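Local atomic coordinates of PTS system, IIA component (Streptococcus pneumoniae serotype 4, PDB entry 5T3U), a protein that probably relays phosphoryl groups as the mannose-family IIA component of a sugar phosphotransferase system associated with fucose utilization. Residues A[13-17]-A[76-82]; A[19-24]-A[102-107]. All coordinates share one frame. Numbering follows the deposited sequence.

Contact 1. Residues A[13-17]-A[76-82]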
loop_
_atom_site.group_PDB
_atom_site.type_symbol
_atom_site.label_atom_id
_atom_site.label_comp_id
_atom_site.label_asym_id
_atom_site.label_seq_id
_atom_site.Cartn_x
_atom_site.Cartn_y
_atom_site.Cartn_z
ATOM N N VAL A 13 4.470 1.618 -10.909
ATOM C CA VAL A 13 3.823 1.005 -9.747
ATOM C C VAL A 13 2.937 -0.069 -10.319
ATOM O O VAL A 13 2.017 0.241 -11.104
ATOM C CB VAL A 13 2.906 1.993 -8.985
ATOM C CG1 VAL A 13 2.506 1.427 -7.652
ATOM C CG2 VAL A 13 3.572 3.343 -8.797
ATOM N N ALA A 14 3.179 -1.319 -9.933
ATOM C CA ALA A 14 2.432 -2.431 -10.535
ATOM C C ALA A 14 1.839 -3.366 -9.493
ATOM O O ALA A 14 2.471 -3.645 -8.506
ATOM C CB ALA A 14 3.337 -3.218 -11.473
ATOM N N SER A 15 0.627 -3.876 -9.726
ATOM C CA SER A 15 0.022 -4.795 -8.775
ATOM C C SER A 15 -1.039 -5.648 -9.457
ATOM O O SER A 15 -1.517 -5.311 -10.547
ATOM C CB SER A 15 -0.659 -3.980 -7.659
ATOM O OG SER A 15 -1.758 -3.272 -8.199
ATOM N N HIS A 16 -1.454 -6.730 -8.812
ATOM C CA HIS A 16 -2.800 -7.270 -9.112
ATOM C C HIS A 16 -3.836 -6.197 -8.725
ATOM O O HIS A 16 -3.627 -5.452 -7.766
ATOM C CB HIS A 16 -3.068 -8.504 -8.274
ATOM C CG HIS A 16 -2.178 -9.662 -8.597
ATOM N ND1 HIS A 16 -0.928 -9.818 -8.034
ATOM C CD2 HIS A 16 -2.384 -10.757 -9.366
ATOM C CE1 HIS A 16 -0.397 -10.953 -8.452
ATOM N NE2 HIS A 16 -1.247 -11.526 -9.284
ATOM N N GLY A 17 -4.913 -6.085 -9.501
ATOM C CA GLY A 17 -5.974 -5.139 -9.185
ATOM C C GLY A 17 -5.589 -3.678 -9.102
ATOM O O GLY A 17 -4.592 -3.247 -9.681
ATOM N N ASP A 76 3.326 -5.098 -5.570
ATOM C CA ASP A 76 2.476 -5.234 -4.397
ATOM C C ASP A 76 2.981 -6.254 -3.383
ATOM O O ASP A 76 2.967 -5.983 -2.189
ATOM C CB ASP A 76 0.995 -5.468 -4.779
ATOM C CG ASP A 76 0.790 -6.575 -5.836
ATOM O OD1 ASP A 76 1.777 -7.085 -6.429
ATOM O OD2 ASP A 76 -0.403 -6.899 -6.098
ATOM N N LEU A 77 3.447 -7.408 -3.864
ATOM C CA LEU A 77 3.985 -8.418 -2.978
ATOM C C LEU A 77 4.898 -9.432 -3.714
ATOM O O LEU A 77 4.750 -9.654 -4.922
ATOM C CB LEU A 77 2.834 -9.119 -2.238
ATOM C CG LEU A 77 2.018 -10.211 -2.912
ATOM C CD1 LEU A 77 0.916 -10.704 -1.953
ATOM C CD2 LEU A 77 1.398 -9.797 -4.250
ATOM N N ILE A 78 5.827 -10.035 -2.977
ATOM C CA ILE A 78 6.667 -11.101 -3.503
ATOM C C ILE A 78 5.822 -12.306 -4.004
ATOM O O ILE A 78 4.820 -12.679 -3.403
ATOM C CB ILE A 78 7.756 -11.530 -2.465
ATOM C CG1 ILE A 78 8.906 -12.330 -3.126
ATOM C CG2 ILE A 78 7.142 -12.321 -1.290
ATOM C CD1 ILE A 78 9.888 -11.486 -3.959
ATOM N N GLY A 79 6.201 -12.904 -5.124
ATOM C CA GLY A 79 5.473 -14.100 -5.583
ATOM C C GLY A 79 4.152 -13.747 -6.246
ATOM O O GLY A 79 3.440 -14.626 -6.680
ATOM N N GLY A 80 3.805 -12.468 -6.309
ATOM C CA GLY A 80 2.726 -12.012 -7.197
ATOM C C GLY A 80 3.206 -11.986 -8.657
ATOM O O GLY A 80 4.413 -12.014 -8.907
ATOM N N SER A 81 2.275 -11.922 -9.608
ATOM C CA SER A 81 2.642 -11.968 -11.031
ATOM C C SER A 81 3.388 -10.694 -11.477
ATOM O O SER A 81 4.377 -10.819 -12.197
ATOM C CB SER A 81 1.437 -12.233 -11.940
ATOM O OG SER A 81 0.858 -13.510 -11.688
ATOM N N PRO A 82 2.948 -9.479 -11.039
ATOM C CA PRO A 82 3.768 -8.301 -11.372
ATOM C C PRO A 82 5.229 -8.473 -10.947
ATOM O O PRO A 82 6.155 -8.185 -11.741
ATOM C CB PRO A 82 3.091 -7.149 -10.580
ATOM C CG PRO A 82 1.631 -7.591 -10.510
ATOM C CD PRO A 82 1.728 -9.090 -10.284
#

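Contact 2. Residues A[19-24]-A[102-107]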
loop_
_atom_site.group_PDB
_atom_site.type_symbol
_atom_site.label_atom_id
_atom_site.label_comp_id
_atom_site.label_asym_id
_atom_site.label_seq_id
_atom_site.Cartn_x
_atom_site.Cartn_y
_atom_site.Cartn_z
ATOM N N PHE A 19 -4.677 -1.736 -6.538
ATOM C CA PHE A 19 -3.713 -1.226 -5.528
ATOM C C PHE A 19 -2.785 -0.127 -6.062
ATOM O O PHE A 19 -2.649 0.943 -5.426
ATOM C CB PHE A 19 -2.863 -2.363 -4.950
ATOM C CG PHE A 19 -2.003 -1.970 -3.764
ATOM C CD1 PHE A 19 -2.575 -1.458 -2.602
ATOM C CD2 PHE A 19 -0.621 -2.159 -3.797
ATOM C CE1 PHE A 19 -1.801 -1.153 -1.509
ATOM C CE2 PHE A 19 0.159 -1.836 -2.717
ATOM C CZ PHE A 19 -0.447 -1.309 -1.554
ATOM N N ALA A 20 -2.158 -0.403 -7.221
ATOM C CA ALA A 20 -1.219 0.501 -7.881
ATOM C C ALA A 20 -1.804 1.840 -8.285
ATOM O O ALA A 20 -1.243 2.881 -7.935
ATOM C CB ALA A 20 -0.561 -0.202 -9.126
ATOM N N SER A 21 -2.916 1.848 -9.038
ATOM C CA SER A 21 -3.479 3.141 -9.431
ATOM C C SER A 21 -4.002 3.928 -8.203
ATOM O O SER A 21 -3.871 5.157 -8.125
ATOM C CB SER A 21 -4.589 2.977 -10.488
ATOM O OG SER A 21 -5.557 2.075 -10.021
ATOM N N GLY A 22 -4.586 3.222 -7.252
ATOM C CA GLY A 22 -5.065 3.871 -6.036
ATOM C C GLY A 22 -3.927 4.455 -5.219
ATOM O O GLY A 22 -4.059 5.556 -4.675
ATOM N N ALA A 23 -2.814 3.734 -5.131
ATOM C CA ALA A 23 -1.610 4.291 -4.489
ATOM C C ALA A 23 -1.095 5.565 -5.169
ATOM O O ALA A 23 -0.751 6.532 -4.496
ATOM C CB ALA A 23 -0.504 3.249 -4.386
ATOM N N LEU A 24 -1.086 5.602 -6.493
ATOM C CA LEU A 24 -0.609 6.816 -7.169
ATOM C C LEU A 24 -1.523 7.987 -6.911
ATOM O O LEU A 24 -1.046 9.060 -6.626
ATOM C CB LEU A 24 -0.465 6.637 -8.685
ATOM C CG LEU A 24 0.108 7.869 -9.426
ATOM C CD1 LEU A 24 1.478 8.404 -8.848
ATOM C CD2 LEU A 24 0.253 7.560 -10.929
ATOM N N PHE A 102 5.410 -2.506 -1.358
ATOM C CA PHE A 102 5.419 -1.053 -1.171
ATOM C C PHE A 102 4.224 -0.502 -0.386
ATOM O O PHE A 102 3.126 -1.086 -0.393
ATOM C CB PHE A 102 5.536 -0.305 -2.522
ATOM C CG PHE A 102 4.248 -0.220 -3.318
ATOM C CD1 PHE A 102 3.930 -1.187 -4.270
ATOM C CD2 PHE A 102 3.385 0.855 -3.157
ATOM C CE1 PHE A 102 2.727 -1.104 -5.029
ATOM C CE2 PHE A 102 2.194 0.944 -3.890
ATOM C CZ PHE A 102 1.870 -0.038 -4.837
ATOM N N ASN A 103 4.435 0.656 0.227
ATOM C CA ASN A 103 3.393 1.366 0.947
ATOM C C ASN A 103 3.362 2.829 0.473
ATOM O O ASN A 103 4.127 3.214 -0.409
ATOM C CB ASN A 103 3.590 1.225 2.476
ATOM C CG ASN A 103 4.943 1.708 2.942
ATOM O OD1 ASN A 103 5.709 2.277 2.150
ATOM N ND2 ASN A 103 5.257 1.496 4.234
ATOM N N ILE A 104 2.446 3.630 1.003
ATOM C CA ILE A 104 2.345 5.024 0.558
ATOM C C ILE A 104 3.636 5.793 0.888
ATOM O O ILE A 104 4.155 6.497 0.045
ATOM C CB ILE A 104 1.038 5.691 1.075
ATOM C CG1 ILE A 104 -0.105 5.334 0.139
ATOM C CG2 ILE A 104 1.157 7.258 1.244
ATOM C CD1 ILE A 104 -0.022 5.941 -1.256
ATOM N N PRO A 105 4.202 5.610 2.097
ATOM C CA PRO A 105 5.462 6.333 2.388
ATOM C C PRO A 105 6.610 6.108 1.384
ATOM O O PRO A 105 7.302 7.078 1.037
ATOM C CB PRO A 105 5.851 5.794 3.762
ATOM C CG PRO A 105 4.504 5.517 4.425
ATOM C CD PRO A 105 3.696 4.910 3.303
ATOM N N LEU A 106 6.827 4.863 0.937
ATOM C CA LEU A 106 7.797 4.590 -0.130
ATOM C C LEU A 106 7.466 5.343 -1.421
ATOM O O LEU A 106 8.330 6.042 -1.988
ATOM C CB LEU A 106 7.887 3.083 -0.421
ATOM C CG LEU A 106 8.999 2.636 -1.431
ATOM C CD1 LEU A 106 10.398 3.110 -1.069
ATOM C CD2 LEU A 106 8.996 1.115 -1.549
ATOM N N LEU A 107 6.217 5.214 -1.891
ATOM C CA LEU A 107 5.822 5.828 -3.164
ATOM C C LEU A 107 5.988 7.347 -3.103
ATOM O O LEU A 107 6.630 7.938 -3.968
ATOM C CB LEU A 107 4.395 5.419 -3.599
ATOM C CG LEU A 107 3.928 6.035 -4.947
ATOM C CD1 LEU A 107 4.944 5.797 -6.111
ATOM C CD2 LEU A 107 2.504 5.555 -5.336
#

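Contact 1. Residues A[13-17]-A[76-82]
At Ala14, the end of strand 7-16 meets the loop leaving the neighbouring strand: Asp76 N gives a weak hydrogen bond to Ala14 O (3.4 Å), and Ala14 CB packs on Pro82 CB (4.0 Å). Ser15 touches both Asp76 and Pro82, its CB 3.3 Å from Asp76 OD2 and its C 3.5 Å from Pro82 CG. His16 then turns its ring into the loop. Its backbone N donates to Asp76 OD2 (2.9 Å), the same oxygen that lies 3.5 Å from His16 ND1 near the ring plane, while His16 CE1 approaches Gly80 CA (3.5 Å), Ser81 N (3.1 Å) and Pro82 CD (3.4 Å). A CB on Gly80 would crowd this ring. Met29 of the second subunit packs on His16, and Phe30 of that subunit meets its ring edge-to-face. A histidine beside an aspartate at the C-terminal edge of a parallel sheet is consistent with the phosphorylation site of mannose-family IIA proteins.

Contact 2. Residues A[19-24]-A[102-107]
Two helix starts pack through Phe102, Ile104 and Leu107 of one against Phe19 and Ala23 of the other. The CA-to-CB bond of Phe102 runs sideways, and chi1 at p with chi2 near -92° brings the ring against helix 19-31. One face of this ring receives Phe19 CE2, 3.3 Å from Phe102 CZ; the Phe19 side chain is at t, and the two ring planes meet obliquely at 38° with centroids 4.8 Å apart. The edge of the Phe102 ring points at the helix itself, with Phe102 CE2 3.6 Å from Ala23 CB and Phe102 CZ 4.4 Å from Ala20 CA. Ala23 is the small residue on which the other side chains converge: Ile104 in the m,m rotamer brings CD1 within 3.4 Å of Ala23 O, and Leu107 in t,p sets CD2 3.5 Å from that oxygen and 3.8 Å from Leu24 N. Asn103, whose CA-to-CB bond points away from helix 19-31, caps its own helix through OD1 (chi1 p), accepting from Leu106 N (3.1 Å), while ND2 bonds outside the segment, to Ala127 O and to Gly101 O of the second subunit. Phe19 also meets Phe19 of the second subunit, so this packing reaches the dimer interface. Without polar bonds between its segments, the contact is van der Waals packing of apolar side chains on each other and on the Ala23 carbonyl, implying little directional specificity.

In the fold
From the N terminus, strand 7-16 delivers residues 13-17 and, one residue on, helix 19-31 opens with 19-24. Contact 1 closes its loop at 76-82, after strand 68-75; contact 2 closes later, at 102-107, after strand 96-100, outermost within this chain, and the two loops therefore cross. Contact 1 ties the end of strand 7-16 to the loop before helix 81-90; the neighbouring strands 7-16 and 68-75 send their chains to opposite sides of the sheet, a topological switch point. Contact 2 joins the helices following strands 7-16 and 96-100. They touch through a probable hydrogen bond from Ala20 N to Ser15 OG and packing of Val13 on Phe102 and Asp76 on Phe19; both reach the second subunit.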